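PDB 4DTH: VgrG protein from Vibrio cholerae, which carries an actin cross-linking toxin domain that binds ATP and magnesium ions and probably uses them to join G-actin monomers covalently. Local coordinates for residues Tyr235-Glu240 / Asn273-Leu278; Asn250-Met255 / Ser311-Lys316; Gly67-Pro72 / Ser125-Leu130; Gly47-Ala52 / Ala56-Thr61; Gly178-Gly183 / Ala336-Lys341. All coordinates share one frame; numbering follows the deposited sequence. Where two conformers were deposited one is given.

Contact 1. Residues Tyr235-Glu240 / Asn273-Leu278; sequences YLKTAE and NAWEIL
Lys-237 lays its aliphatic stem over one face of the Trp-275 indole, a CH-pi contact in which CG of Lys-237 stands 3.6 Å from the centroid of the six-membered ring, 17° off the ring normal. CB of Lys-237 adds to this at 3.7 Å from CZ3 of Trp-275. The two side chains run past each other in opposite directions. With CG anti to the backbone N (chi1 -176°) and a bend at chi2, the lysine chain crosses the ring and takes its ammonium group on toward Ala-274. At the ring edge, in its plane, OG1 of Thr-238 lies 3.5 Å from CZ2 of Trp-275; this hydroxyl is bonded to the carbonyl of Ile-234, one turn back in its own helix.

The contact sets the C-terminal end of helix 269-275 against the long helix 221-245, just where Glu-276, with positive phi, breaks the helix and the chain passes into strand 277-279. Trp-200 meets the same indole edge-to-face, and Ile-234 and Leu-241 of the long helix also touch it.

The polar part is indirect. NZ of Lys-237 gives one bond to a water at 2.7 Å, and that water donates to O of Ala-274 at 2.9 Å, bridging the lysine to the backbone of Ala-274. A salt bridge within helix 221-245, from NZ of Lys-237 to OE2 of Glu-240 at 2.9 Å, meets the carboxylate on its syn side, 29° out of plane, and holds the ammonium group between water and glutamate.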
# COMPACT_ATOMS: atom_id res chain seq x y z
N TYR A 235 0.53 -14.59 11.44
CA TYR A 235 -0.29 -15.81 11.35
C TYR A 235 -1.44 -15.77 12.36
O TYR A 235 -2.58 -16.08 12.00
CB TYR A 235 0.55 -17.08 11.56
CG TYR A 235 1.44 -17.52 10.41
CD1 TYR A 235 2.09 -16.58 9.60
CD2 TYR A 235 1.72 -18.86 10.20
CE1 TYR A 235 2.98 -16.98 8.60
CE2 TYR A 235 2.60 -19.27 9.20
CZ TYR A 235 3.24 -18.33 8.42
OH TYR A 235 4.08 -18.76 7.42
N LEU A 236 -1.14 -15.38 13.62
CA LEU A 236 -2.14 -15.29 14.69
C LEU A 236 -3.18 -14.21 14.39
O LEU A 236 -4.37 -14.46 14.58
CB LEU A 236 -1.49 -15.05 16.07
CG LEU A 236 -0.64 -16.20 16.63
CD1 LEU A 236 -0.07 -15.80 17.99
CD2 LEU A 236 -1.44 -17.50 16.74
N LYS A 237 -2.74 -13.03 13.90
CA LYS A 237 -3.66 -11.96 13.52
C LYS A 237 -4.58 -12.38 12.37
O LYS A 237 -5.78 -12.07 12.39
CB LYS A 237 -2.91 -10.65 13.19
CG LYS A 237 -3.82 -9.46 12.87
CD LYS A 237 -4.63 -8.99 14.08
CE LYS A 237 -5.37 -7.71 13.77
NZ LYS A 237 -6.08 -7.23 14.98
N THR A 238 -4.02 -13.11 11.37
CA THR A 238 -4.81 -13.60 10.23
C THR A 238 -5.92 -14.54 10.74
O THR A 238 -7.07 -14.41 10.32
CB THR A 238 -3.92 -14.21 9.15
OG1 THR A 238 -2.99 -13.22 8.71
CG2 THR A 238 -4.72 -14.70 7.94
N ALA A 239 -5.56 -15.46 11.66
CA ALA A 239 -6.52 -16.38 12.25
C ALA A 239 -7.60 -15.61 13.03
O ALA A 239 -8.79 -15.88 12.86
CB ALA A 239 -5.81 -17.38 13.14
N GLU A 240 -7.18 -14.57 13.81
CA GLU A 240 -8.13 -13.73 14.55
C GLU A 240 -9.11 -13.04 13.61
O GLU A 240 -10.32 -13.07 13.86
CB GLU A 240 -7.36 -12.68 15.40
CG GLU A 240 -8.25 -11.69 16.14
CD GLU A 240 -7.52 -10.42 16.55
OE1 GLU A 240 -6.67 -10.49 17.47
OE2 GLU A 240 -7.79 -9.36 15.94
N ASN A 273 -8.34 -2.35 7.32
CA ASN A 273 -8.40 -1.34 8.38
C ASN A 273 -8.13 -1.93 9.76
O ASN A 273 -7.47 -1.29 10.57
CB ASN A 273 -9.73 -0.59 8.35
CG ASN A 273 -9.84 0.38 7.19
OD1 ASN A 273 -8.86 0.69 6.51
ND2 ASN A 273 -11.05 0.85 6.93
N ALA A 274 -8.61 -3.17 9.99
CA ALA A 274 -8.41 -3.87 11.26
C ALA A 274 -6.93 -4.15 11.57
O ALA A 274 -6.58 -4.22 12.74
CB ALA A 274 -9.22 -5.15 11.30
N TRP A 275 -6.06 -4.27 10.54
CA TRP A 275 -4.62 -4.45 10.76
C TRP A 275 -4.01 -3.15 11.33
O TRP A 275 -3.05 -3.23 12.10
CB TRP A 275 -3.90 -4.80 9.45
CG TRP A 275 -4.06 -6.22 9.02
CD1 TRP A 275 -5.02 -6.72 8.19
CD2 TRP A 275 -3.21 -7.33 9.36
NE1 TRP A 275 -4.81 -8.07 7.98
CE2 TRP A 275 -3.73 -8.47 8.72
CE3 TRP A 275 -2.08 -7.47 10.20
CZ2 TRP A 275 -3.17 -9.74 8.88
CZ3 TRP A 275 -1.51 -8.73 10.33
CH2 TRP A 275 -2.05 -9.85 9.68
N GLU A 276 -4.53 -1.97 10.89
CA GLU A 276 -4.08 -0.59 11.22
C GLU A 276 -2.77 -0.29 10.48
O GLU A 276 -2.71 0.64 9.68
CB GLU A 276 -3.95 -0.35 12.73
CG GLU A 276 -5.28 -0.46 13.47
CD GLU A 276 -5.20 -0.19 14.96
OE1 GLU A 276 -6.07 -0.71 15.69
OE2 GLU A 276 -4.28 0.54 15.40
N ILE A 277 -1.74 -1.09 10.75
CA ILE A 277 -0.46 -1.08 10.07
C ILE A 277 -0.50 -2.40 9.30
O ILE A 277 -0.35 -3.49 9.87
CB ILE A 277 0.75 -0.96 11.05
CG1 ILE A 277 0.67 0.39 11.81
CG2 ILE A 277 2.07 -1.08 10.28
CD1 ILE A 277 1.65 0.56 13.00
N LEU A 278 -0.79 -2.29 8.00
CA LEU A 278 -1.00 -3.45 7.14
C LEU A 278 0.27 -3.98 6.48
O LEU A 278 0.86 -3.28 5.66
CB LEU A 278 -2.05 -3.08 6.06
CG LEU A 278 -2.38 -4.13 5.00
CD1 LEU A 278 -3.15 -5.30 5.59
CD2 LEU A 278 -3.18 -3.50 3.85
O HOH W 1 -8.10 -5.37 14.99

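Contact 2. Residues Asn250-Met255 / Ser311-Lys316; sequences NEWDPM and SESLSK
The N-terminal end of helix 312-323, with Ser-311 as its N-cap, forms the surface on which the indole of Trp-252 rests. Leu-314 supplies the main contact: its CD1 sits over the ring face, 3.8 Å from the centroid of the six-membered ring of Trp-252 and 17° off the normal, a CH-pi contact. CB of Leu-314 reaches the pyrrole end, 3.6 Å from NE1 of Trp-252. N of Pro-254 lies above the opposite face, offset toward the rim. Trp-252 carries CG anti to its own backbone N (chi1 -175°), which swings the indole toward the helix. At the indole edge, OG of Ser-313 comes within 3.4 Å of CD1 of Trp-252, and a water accepting from N of Asp-253 also makes a weak bond to this hydroxyl.

The cap itself is a bond of 3.1 Å from N of Leu-314 to OG of Ser-311, with an N-H...O angle of 162°. Glu-257 ties the two sides together, its OE2 bonding both NE1 of Trp-252 and OG of Ser-311. Asp-253 OD1 takes the N-H of Met-255 in an Asx turn. The arrangement is that of a serine-capped helix start with an aromatic side chain of a connecting loop laid across its first turn.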
# COMPACT_ATOMS: atom_id res chain seq x y z
N ASN A 250 -7.92 -20.54 2.41
CA ASN A 250 -7.53 -21.86 1.89
C ASN A 250 -8.77 -22.76 1.87
O ASN A 250 -9.77 -22.38 1.28
CB ASN A 250 -6.37 -22.48 2.72
CG ASN A 250 -5.09 -22.64 1.98
OD1 ASN A 250 -4.84 -22.00 0.96
ND2 ASN A 250 -4.23 -23.46 2.55
N GLU A 251 -8.75 -23.86 2.66
CA GLU A 251 -9.87 -24.79 2.76
C GLU A 251 -10.71 -24.59 4.04
O GLU A 251 -11.67 -25.33 4.24
CB GLU A 251 -9.39 -26.25 2.61
CG GLU A 251 -8.97 -26.61 1.19
CD GLU A 251 -8.36 -27.98 1.04
OE1 GLU A 251 -9.05 -28.99 1.32
OE2 GLU A 251 -7.18 -28.06 0.60
N TRP A 252 -10.37 -23.59 4.88
CA TRP A 252 -11.13 -23.34 6.11
C TRP A 252 -12.44 -22.64 5.80
O TRP A 252 -12.45 -21.61 5.11
CB TRP A 252 -10.35 -22.50 7.13
CG TRP A 252 -11.07 -22.33 8.43
CD1 TRP A 252 -11.23 -23.27 9.41
CD2 TRP A 252 -11.71 -21.13 8.91
NE1 TRP A 252 -11.94 -22.74 10.46
CE2 TRP A 252 -12.21 -21.42 10.20
CE3 TRP A 252 -11.87 -19.83 8.40
CZ2 TRP A 252 -12.87 -20.46 10.98
CZ3 TRP A 252 -12.53 -18.88 9.17
CH2 TRP A 252 -13.01 -19.20 10.45
N ASP A 253 -13.53 -23.22 6.31
CA ASP A 253 -14.88 -22.71 6.11
C ASP A 253 -15.38 -22.10 7.42
O ASP A 253 -15.63 -22.83 8.38
CB ASP A 253 -15.80 -23.85 5.61
CG ASP A 253 -17.26 -23.47 5.42
OD1 ASP A 253 -17.61 -22.29 5.67
OD2 ASP A 253 -18.05 -24.36 5.07
N PRO A 254 -15.54 -20.75 7.49
CA PRO A 254 -16.04 -20.13 8.74
C PRO A 254 -17.39 -20.66 9.22
O PRO A 254 -17.62 -20.75 10.43
CB PRO A 254 -16.13 -18.64 8.38
CG PRO A 254 -16.19 -18.61 6.88
CD PRO A 254 -15.30 -19.74 6.45
N MET A 255 -18.26 -21.06 8.28
CA MET A 255 -19.58 -21.62 8.59
C MET A 255 -19.48 -22.96 9.35
O MET A 255 -20.38 -23.27 10.13
CB MET A 255 -20.46 -21.71 7.33
CG MET A 255 -20.91 -20.35 6.79
SD MET A 255 -22.11 -19.49 7.86
CE MET A 255 -23.62 -20.48 7.50
N SER A 311 -8.67 -23.49 16.28
CA SER A 311 -9.02 -24.86 15.91
C SER A 311 -7.95 -25.44 15.01
O SER A 311 -7.20 -24.68 14.38
CB SER A 311 -10.36 -24.88 15.19
OG SER A 311 -10.23 -24.28 13.91
N GLU A 312 -7.85 -26.78 14.96
CA GLU A 312 -6.90 -27.48 14.10
C GLU A 312 -7.06 -27.05 12.64
O GLU A 312 -6.06 -26.73 12.00
CB GLU A 312 -7.02 -29.02 14.24
CG GLU A 312 -6.14 -29.81 13.27
CD GLU A 312 -4.65 -29.56 13.27
OE1 GLU A 312 -4.14 -28.91 14.21
OE2 GLU A 312 -3.97 -30.04 12.34
N SER A 313 -8.30 -27.00 12.14
CA SER A 313 -8.59 -26.61 10.76
C SER A 313 -8.15 -25.18 10.45
O SER A 313 -7.46 -24.96 9.46
CB SER A 313 -10.06 -26.83 10.41
OG SER A 313 -10.25 -26.46 9.05
N LEU A 314 -8.49 -24.22 11.32
CA LEU A 314 -8.08 -22.84 11.08
C LEU A 314 -6.55 -22.71 11.14
O LEU A 314 -5.98 -22.08 10.25
CB LEU A 314 -8.78 -21.86 12.05
CG LEU A 314 -8.47 -20.37 11.90
CD1 LEU A 314 -8.71 -19.86 10.44
CD2 LEU A 314 -9.28 -19.56 12.90
N SER A 315 -5.91 -23.35 12.14
CA SER A 315 -4.45 -23.33 12.31
C SER A 315 -3.71 -23.90 11.08
O SER A 315 -2.80 -23.26 10.58
CB SER A 315 -4.05 -24.09 13.57
OG SER A 315 -4.63 -23.54 14.73
N LYS A 316 -4.13 -25.09 10.61
CA LYS A 316 -3.55 -25.79 9.45
C LYS A 316 -3.72 -24.96 8.20
O LYS A 316 -2.77 -24.80 7.42
CB LYS A 316 -4.20 -27.19 9.28
CG LYS A 316 -3.76 -27.99 8.05
CD LYS A 316 -4.95 -28.47 7.21
CE LYS A 316 -4.50 -29.10 5.91
NZ LYS A 316 -5.33 -28.65 4.76
O HOH W 2 -13.23 -25.81 7.75

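Contact 3. Residues Gly67-Pro72 / Ser125-Leu130; sequences GSYQRP and SNHQPL
The carbonyl O of His-127 is gripped by the guanidinium of Arg-71: NH1 of Arg-71 donates to it at 2.7 Å, in the carbonyl plane and on a lone pair, with an N-H...O angle of 153°, and NH2 adds a weak bond at 3.3 Å to the same oxygen. The carbonyl meets the guanidinium at its edge. A bend at chi2 of Arg-71 turns the end of its chain toward the histidine.

OH of Tyr-69 is the second polar centre. It shares a bond of 2.7 Å with ND1 of His-127, and either atom could be the donor; it also accepts from NH1 of Arg-71 at 3.1 Å, the phenol oxygen lying 29° out of the guanidinium plane. The hydroxyl thus links arginine and imidazole, and NH1 links the hydroxyl to the carbonyl. The two aromatic rings meet rim to rim, their planes 33° apart.

Beside these polar bonds the imidazole is packed by a proline. CG of Pro-72 lies over one face of the ring, 3.7 Å from the ring centroid of His-127, in a CH-pi contact. With NE2 of His-127 bonded to the carbonyl of Ser-158, both ring nitrogens have partners and the rotation of the imidazole is fixed.

His-127 occupies a type II beta turn, from Ser-125 to Gln-128, directly after helix 101-124. With Gln-128 it faces Ile-151 in a G1 beta bulge, so the turn is pinned to strand 150-153, while the chain leaving strand 56-68 rests Tyr-69 and Arg-71 on Val-150 of strand 150-153, and Pro-72 on Ala-159.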
# COMPACT_ATOMS: atom_id res chain seq x y z
N GLY A 67 -18.96 4.40 -10.99
CA GLY A 67 -19.98 4.09 -11.99
C GLY A 67 -19.61 4.42 -13.42
O GLY A 67 -18.57 5.03 -13.67
N SER A 68 -20.45 3.99 -14.36
CA SER A 68 -20.23 4.22 -15.79
C SER A 68 -20.27 5.70 -16.13
O SER A 68 -20.99 6.48 -15.50
CB SER A 68 -21.23 3.43 -16.63
OG SER A 68 -20.98 2.04 -16.48
N TYR A 69 -19.42 6.10 -17.09
CA TYR A 69 -19.32 7.48 -17.53
C TYR A 69 -20.31 7.74 -18.64
O TYR A 69 -20.43 6.93 -19.57
CB TYR A 69 -17.90 7.78 -18.03
CG TYR A 69 -17.70 9.16 -18.64
CD1 TYR A 69 -17.75 10.31 -17.84
CD2 TYR A 69 -17.42 9.31 -19.99
CE1 TYR A 69 -17.52 11.57 -18.39
CE2 TYR A 69 -17.21 10.58 -20.55
CZ TYR A 69 -17.27 11.70 -19.75
OH TYR A 69 -17.05 12.95 -20.28
N GLN A 70 -21.02 8.86 -18.54
CA GLN A 70 -21.95 9.31 -19.57
C GLN A 70 -21.50 10.70 -19.97
O GLN A 70 -21.51 11.62 -19.14
CB GLN A 70 -23.41 9.32 -19.08
CG GLN A 70 -23.96 7.92 -18.71
CD GLN A 70 -23.85 6.90 -19.83
OE1 GLN A 70 -24.15 7.17 -21.01
NE2 GLN A 70 -23.40 5.70 -19.48
N ARG A 71 -21.05 10.84 -21.24
CA ARG A 71 -20.62 12.11 -21.80
C ARG A 71 -21.81 13.06 -21.74
O ARG A 71 -22.86 12.73 -22.31
CB ARG A 71 -20.17 11.92 -23.27
CG ARG A 71 -19.68 13.19 -23.97
CD ARG A 71 -18.30 13.52 -23.47
NE ARG A 71 -17.70 14.73 -24.03
CZ ARG A 71 -16.50 15.15 -23.65
NH1 ARG A 71 -15.81 14.46 -22.75
NH2 ARG A 71 -15.98 16.26 -24.16
N PRO A 72 -21.71 14.23 -21.06
CA PRO A 72 -22.84 15.17 -21.04
C PRO A 72 -23.27 15.52 -22.47
O PRO A 72 -22.40 15.75 -23.32
CB PRO A 72 -22.28 16.38 -20.29
CG PRO A 72 -21.19 15.83 -19.45
CD PRO A 72 -20.56 14.78 -20.31
N SER A 125 -11.48 23.42 -19.04
CA SER A 125 -11.33 22.27 -19.90
C SER A 125 -12.08 21.08 -19.31
O SER A 125 -11.59 19.96 -19.37
CB SER A 125 -9.85 21.95 -20.10
OG SER A 125 -9.22 23.02 -20.79
N ASN A 126 -13.27 21.33 -18.72
CA ASN A 126 -14.04 20.24 -18.10
C ASN A 126 -14.38 19.15 -19.12
O ASN A 126 -14.70 19.47 -20.27
CB ASN A 126 -15.30 20.78 -17.42
CG ASN A 126 -15.73 19.91 -16.25
OD1 ASN A 126 -14.91 19.33 -15.54
ND2 ASN A 126 -17.03 19.85 -16.02
N HIS A 127 -14.23 17.87 -18.71
CA HIS A 127 -14.48 16.69 -19.56
C HIS A 127 -13.46 16.53 -20.69
O HIS A 127 -13.78 15.97 -21.74
CB HIS A 127 -15.93 16.62 -20.05
CG HIS A 127 -16.93 16.37 -18.96
ND1 HIS A 127 -17.31 15.08 -18.62
CD2 HIS A 127 -17.63 17.25 -18.22
CE1 HIS A 127 -18.21 15.22 -17.66
NE2 HIS A 127 -18.44 16.50 -17.39
N GLN A 128 -12.23 17.00 -20.45
CA GLN A 128 -11.14 16.86 -21.41
C GLN A 128 -9.96 16.17 -20.75
O GLN A 128 -9.79 16.29 -19.52
CB GLN A 128 -10.68 18.23 -21.92
CG GLN A 128 -11.64 18.88 -22.88
CD GLN A 128 -11.23 20.30 -23.03
OE1 GLN A 128 -10.10 20.64 -23.35
NE2 GLN A 128 -12.08 21.17 -22.67
N PRO A 129 -9.09 15.49 -21.54
CA PRO A 129 -7.92 14.87 -20.91
C PRO A 129 -6.96 15.94 -20.42
O PRO A 129 -6.94 17.07 -20.95
CB PRO A 129 -7.25 14.07 -22.04
CG PRO A 129 -7.77 14.64 -23.29
CD PRO A 129 -9.09 15.27 -23.01
N LEU A 130 -6.15 15.58 -19.43
CA LEU A 130 -5.06 16.41 -18.92
C LEU A 130 -4.01 16.43 -20.02
O LEU A 130 -3.82 15.41 -20.69
CB LEU A 130 -4.43 15.70 -17.70
CG LEU A 130 -4.53 16.30 -16.31
CD1 LEU A 130 -3.37 15.82 -15.46
CD2 LEU A 130 -4.50 17.83 -16.32

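Contact 4. Residues Gly47-Ala52 / Ala56-Thr61; sequences GYVKSA and ALFMLT
Val-49 and Phe-58 form the centre of the contact, a hydrogen-bonded antiparallel pair whose side chains lie side by side and point the same way. The isopropyl group sits over one face of the phenyl ring in a CH-pi contact, CB of Val-49 being 3.9 Å from the Phe-58 centroid, and CG2 of Val-49 comes to 3.6 Å from CZ of Phe-58. Phe-58 holds CG between its backbone N and carbonyl carbon (chi1 66°), which folds the ring toward the neighbouring strand. On the same face, CD1 of Leu-60 touches CG2 of Val-49 at 3.9 Å.

The backbone bonds set these residues in place. N of Val-49 donates to O of Phe-58 at 2.9 Å, and N of Leu-60 to O of Gly-47 at 2.8 Å. O of Val-49 accepts twice, from N of Leu-57 at 2.9 Å and, longer, from N of Phe-58 at 3.3 Å. This shared carbonyl marks a classic beta bulge, past which the register shifts by one and Lys-50 pairs with Ala-56.

Farther out, Ala-110, Met-111 and Leu-114 of helix 101-124 pack on Phe-58. The other face carries Tyr-48, Lys-50, Ala-56 and Met-59; Lys-50 NZ has a salt bridge to Glu-143, and the Met-59 side chain is about 7 Å from the bound ATP. Strands 140-144 and 85-97 flank the pair, which is a bulged antiparallel beta hairpin.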
# COMPACT_ATOMS: atom_id res chain seq x y z
N GLY A 47 -0.81 8.63 -16.03
CA GLY A 47 0.23 9.63 -16.13
C GLY A 47 1.11 9.71 -14.91
O GLY A 47 0.96 8.93 -13.97
N TYR A 48 2.03 10.66 -14.93
CA TYR A 48 2.92 10.92 -13.81
C TYR A 48 3.45 12.33 -13.83
O TYR A 48 3.39 13.02 -14.87
CB TYR A 48 4.06 9.87 -13.70
CG TYR A 48 5.04 9.87 -14.85
CD1 TYR A 48 4.78 9.17 -16.02
CD2 TYR A 48 6.27 10.51 -14.74
CE1 TYR A 48 5.70 9.13 -17.07
CE2 TYR A 48 7.20 10.49 -15.78
CZ TYR A 48 6.91 9.78 -16.94
OH TYR A 48 7.82 9.75 -17.97
N VAL A 49 3.92 12.78 -12.67
CA VAL A 49 4.51 14.10 -12.52
C VAL A 49 5.95 13.89 -12.13
O VAL A 49 6.25 13.08 -11.24
CB VAL A 49 3.73 15.01 -11.52
CG1 VAL A 49 4.54 16.24 -11.11
CG2 VAL A 49 2.39 15.42 -12.12
N LYS A 50 6.86 14.60 -12.82
CA LYS A 50 8.28 14.52 -12.52
C LYS A 50 8.83 15.92 -12.27
O LYS A 50 8.19 16.92 -12.62
CB LYS A 50 9.04 13.79 -13.65
CG LYS A 50 9.04 14.52 -15.00
CD LYS A 50 9.69 13.70 -16.10
CE LYS A 50 9.73 14.47 -17.41
NZ LYS A 50 10.21 13.63 -18.54
N SER A 51 10.04 16.01 -11.70
CA SER A 51 10.69 17.31 -11.54
C SER A 51 11.23 17.66 -12.92
O SER A 51 11.38 16.77 -13.77
CB SER A 51 11.83 17.22 -10.53
OG SER A 51 12.86 16.38 -11.03
N ALA A 52 11.55 18.95 -13.16
CA ALA A 52 12.14 19.39 -14.43
C ALA A 52 13.48 18.66 -14.70
O ALA A 52 13.82 18.42 -15.86
CB ALA A 52 12.37 20.88 -14.41
N ALA A 56 11.06 11.18 -11.22
CA ALA A 56 9.64 10.84 -11.09
C ALA A 56 9.18 11.05 -9.63
O ALA A 56 9.81 10.54 -8.70
CB ALA A 56 9.41 9.40 -11.52
N LEU A 57 8.13 11.87 -9.44
CA LEU A 57 7.63 12.22 -8.10
C LEU A 57 6.39 11.45 -7.69
O LEU A 57 6.34 10.93 -6.57
CB LEU A 57 7.41 13.74 -7.98
CG LEU A 57 8.64 14.62 -8.29
CD1 LEU A 57 8.25 16.07 -8.41
CD2 LEU A 57 9.77 14.43 -7.25
N PHE A 58 5.40 11.36 -8.57
CA PHE A 58 4.17 10.61 -8.29
C PHE A 58 3.42 10.21 -9.54
O PHE A 58 3.57 10.83 -10.59
CB PHE A 58 3.25 11.34 -7.29
CG PHE A 58 2.67 12.64 -7.79
CD1 PHE A 58 1.48 12.66 -8.51
CD2 PHE A 58 3.28 13.85 -7.49
CE1 PHE A 58 0.94 13.86 -8.97
CE2 PHE A 58 2.74 15.06 -7.93
CZ PHE A 58 1.56 15.06 -8.66
N MET A 59 2.59 9.18 -9.40
CA MET A 59 1.77 8.70 -10.50
C MET A 59 0.35 9.24 -10.38
O MET A 59 -0.15 9.45 -9.28
CB MET A 59 1.69 7.16 -10.45
CG MET A 59 3.01 6.46 -10.68
SD MET A 59 2.75 4.70 -10.42
CE MET A 59 4.36 4.07 -10.72
N LEU A 60 -0.31 9.41 -11.52
CA LEU A 60 -1.72 9.78 -11.58
C LEU A 60 -2.46 8.48 -11.85
O LEU A 60 -2.19 7.81 -12.85
CB LEU A 60 -1.97 10.79 -12.72
CG LEU A 60 -1.73 12.26 -12.36
CD1 LEU A 60 -0.26 12.60 -12.41
CD2 LEU A 60 -2.48 13.15 -13.31
N THR A 61 -3.33 8.09 -10.92
CA THR A 61 -4.04 6.82 -11.05
C THR A 61 -5.54 6.96 -10.85
O THR A 61 -6.00 7.87 -10.16
CB THR A 61 -3.50 5.75 -10.04
OG1 THR A 61 -3.93 6.08 -8.71
CG2 THR A 61 -1.98 5.59 -10.06

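Contact 5. Residues Gly178-Gly183 / Ala336-Lys341; sequences GVAAKG and ATVGDK
Val-338 and Ala-180 make the contact almost by themselves. The touching branch of the valine is CG1, which lies 3.8 Å from CB of Ala-180, a purely apolar methyl-to-methyl approach. CG1 stands anti to the backbone N of Val-338 (chi1 154°, well short of fully staggered), while CG2, the branch beside that N, passes 4.4 Å from C of Val-179. Both methyls approach the 179-180 peptide from one side. Val-179 contributes main chain here, since its CB points away and its side chain packs on Leu-192 and Leu-195 of helix 190-196.

Strands 173-180 and 337-338 are not paired with each other: each is hydrogen-bonded antiparallel to strand 343-352, Val-179 through Ile-348 and Ala-336 through Ala-347. The contact thus spans that shared neighbour, and Val-338 also rests on Ala-347. Just after Ala-180 the chain turns into a short 3-10 segment, closed by N of Gly-183 bonding to O of Ala-180 at 3.0 Å. Beyond Val-338 it turns a corner at Gly-339. At the other end of the contact, Gly-178 and Ala-336 belong to the ATP pocket and touch the nucleotide, and the Val-338 side chain is about 7 Å from it.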
# COMPACT_ATOMS: atom_id res chain seq x y z
N GLY A 178 8.92 1.23 4.15
CA GLY A 178 9.72 0.05 3.86
C GLY A 178 10.95 0.02 4.74
O GLY A 178 11.63 1.04 4.86
N VAL A 179 11.21 -1.12 5.41
CA VAL A 179 12.39 -1.30 6.29
C VAL A 179 13.10 -2.61 5.96
O VAL A 179 12.46 -3.51 5.41
CB VAL A 179 12.02 -1.25 7.80
CG1 VAL A 179 11.51 0.13 8.21
CG2 VAL A 179 11.03 -2.35 8.20
N ALA A 180 14.39 -2.75 6.36
CA ALA A 180 15.11 -4.01 6.20
C ALA A 180 14.36 -5.05 7.05
O ALA A 180 14.00 -4.76 8.19
CB ALA A 180 16.54 -3.87 6.72
N ALA A 181 14.07 -6.23 6.46
CA ALA A 181 13.34 -7.30 7.14
C ALA A 181 14.07 -7.75 8.41
O ALA A 181 13.42 -7.98 9.43
CB ALA A 181 13.12 -8.49 6.21
N LYS A 182 15.42 -7.76 8.38
CA LYS A 182 16.25 -8.13 9.53
C LYS A 182 16.14 -7.14 10.70
O LYS A 182 16.58 -7.45 11.81
CB LYS A 182 17.71 -8.35 9.10
CG LYS A 182 18.45 -7.08 8.70
CD LYS A 182 19.92 -7.35 8.44
CE LYS A 182 20.65 -6.06 8.22
NZ LYS A 182 22.02 -6.27 7.68
N GLY A 183 15.56 -5.97 10.45
CA GLY A 183 15.41 -4.94 11.48
C GLY A 183 14.15 -5.06 12.31
O GLY A 183 14.09 -4.51 13.42
N ALA A 336 11.15 -5.29 -3.19
CA ALA A 336 11.81 -4.14 -2.57
C ALA A 336 13.03 -4.60 -1.79
O ALA A 336 12.99 -5.65 -1.13
CB ALA A 336 10.85 -3.40 -1.66
N THR A 337 14.13 -3.84 -1.88
CA THR A 337 15.38 -4.18 -1.20
C THR A 337 15.99 -2.98 -0.47
O THR A 337 15.67 -1.83 -0.78
CB THR A 337 16.38 -4.84 -2.16
OG1 THR A 337 16.74 -3.90 -3.17
CG2 THR A 337 15.87 -6.14 -2.79
N VAL A 338 16.88 -3.26 0.49
CA VAL A 338 17.55 -2.25 1.32
C VAL A 338 19.05 -2.59 1.47
O VAL A 338 19.46 -3.72 1.18
CB VAL A 338 16.80 -2.13 2.69
CG1 VAL A 338 17.69 -1.64 3.82
CG2 VAL A 338 15.60 -1.22 2.56
N GLY A 339 19.84 -1.59 1.88
CA GLY A 339 21.26 -1.75 2.16
C GLY A 339 22.16 -1.48 0.99
O GLY A 339 21.97 -0.50 0.25
N ASP A 340 23.17 -2.35 0.82
CA ASP A 340 24.14 -2.24 -0.27
C ASP A 340 23.46 -2.67 -1.56
O ASP A 340 22.99 -3.80 -1.65
CB ASP A 340 25.36 -3.12 0.03
CG ASP A 340 26.53 -3.04 -0.94
OD1 ASP A 340 26.31 -2.52 -2.08
OD2 ASP A 340 27.64 -3.50 -0.60
N LYS A 341 23.49 -1.79 -2.58
CA LYS A 341 22.89 -2.00 -3.90
C LYS A 341 23.45 -3.26 -4.57
O LYS A 341 22.75 -3.89 -5.43
CB LYS A 341 23.24 -0.80 -4.79
CG LYS A 341 22.13 0.19 -4.89
CD LYS A 341 22.61 1.62 -4.72
CE LYS A 341 21.66 2.45 -3.88
NZ LYS A 341 20.69 3.22 -4.71

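Overall arrangement
Contacts 3, 4 and 5 are largely buried, whereas contacts 1 and 2 are only partly so. Contacts 3 and 4 share strand 56-68 and touch through Leu-130 and Leu-60; backbone pairing dominates contact 4, side-chain polar bonds contact 3. Contacts 1 and 2 meet where Ala-239 packs on Leu-314, and each sets a tryptophan face against aliphatic carbons near a helix end. Both are nested, along the chain, within the loop closed by contact 5, the smallest and wholly apolar one. Contact 5 touches ATP through its pocket residues, whereas contact 4 only comes near it; contacts 1 and 4 lie on opposite sides of the chain's centre.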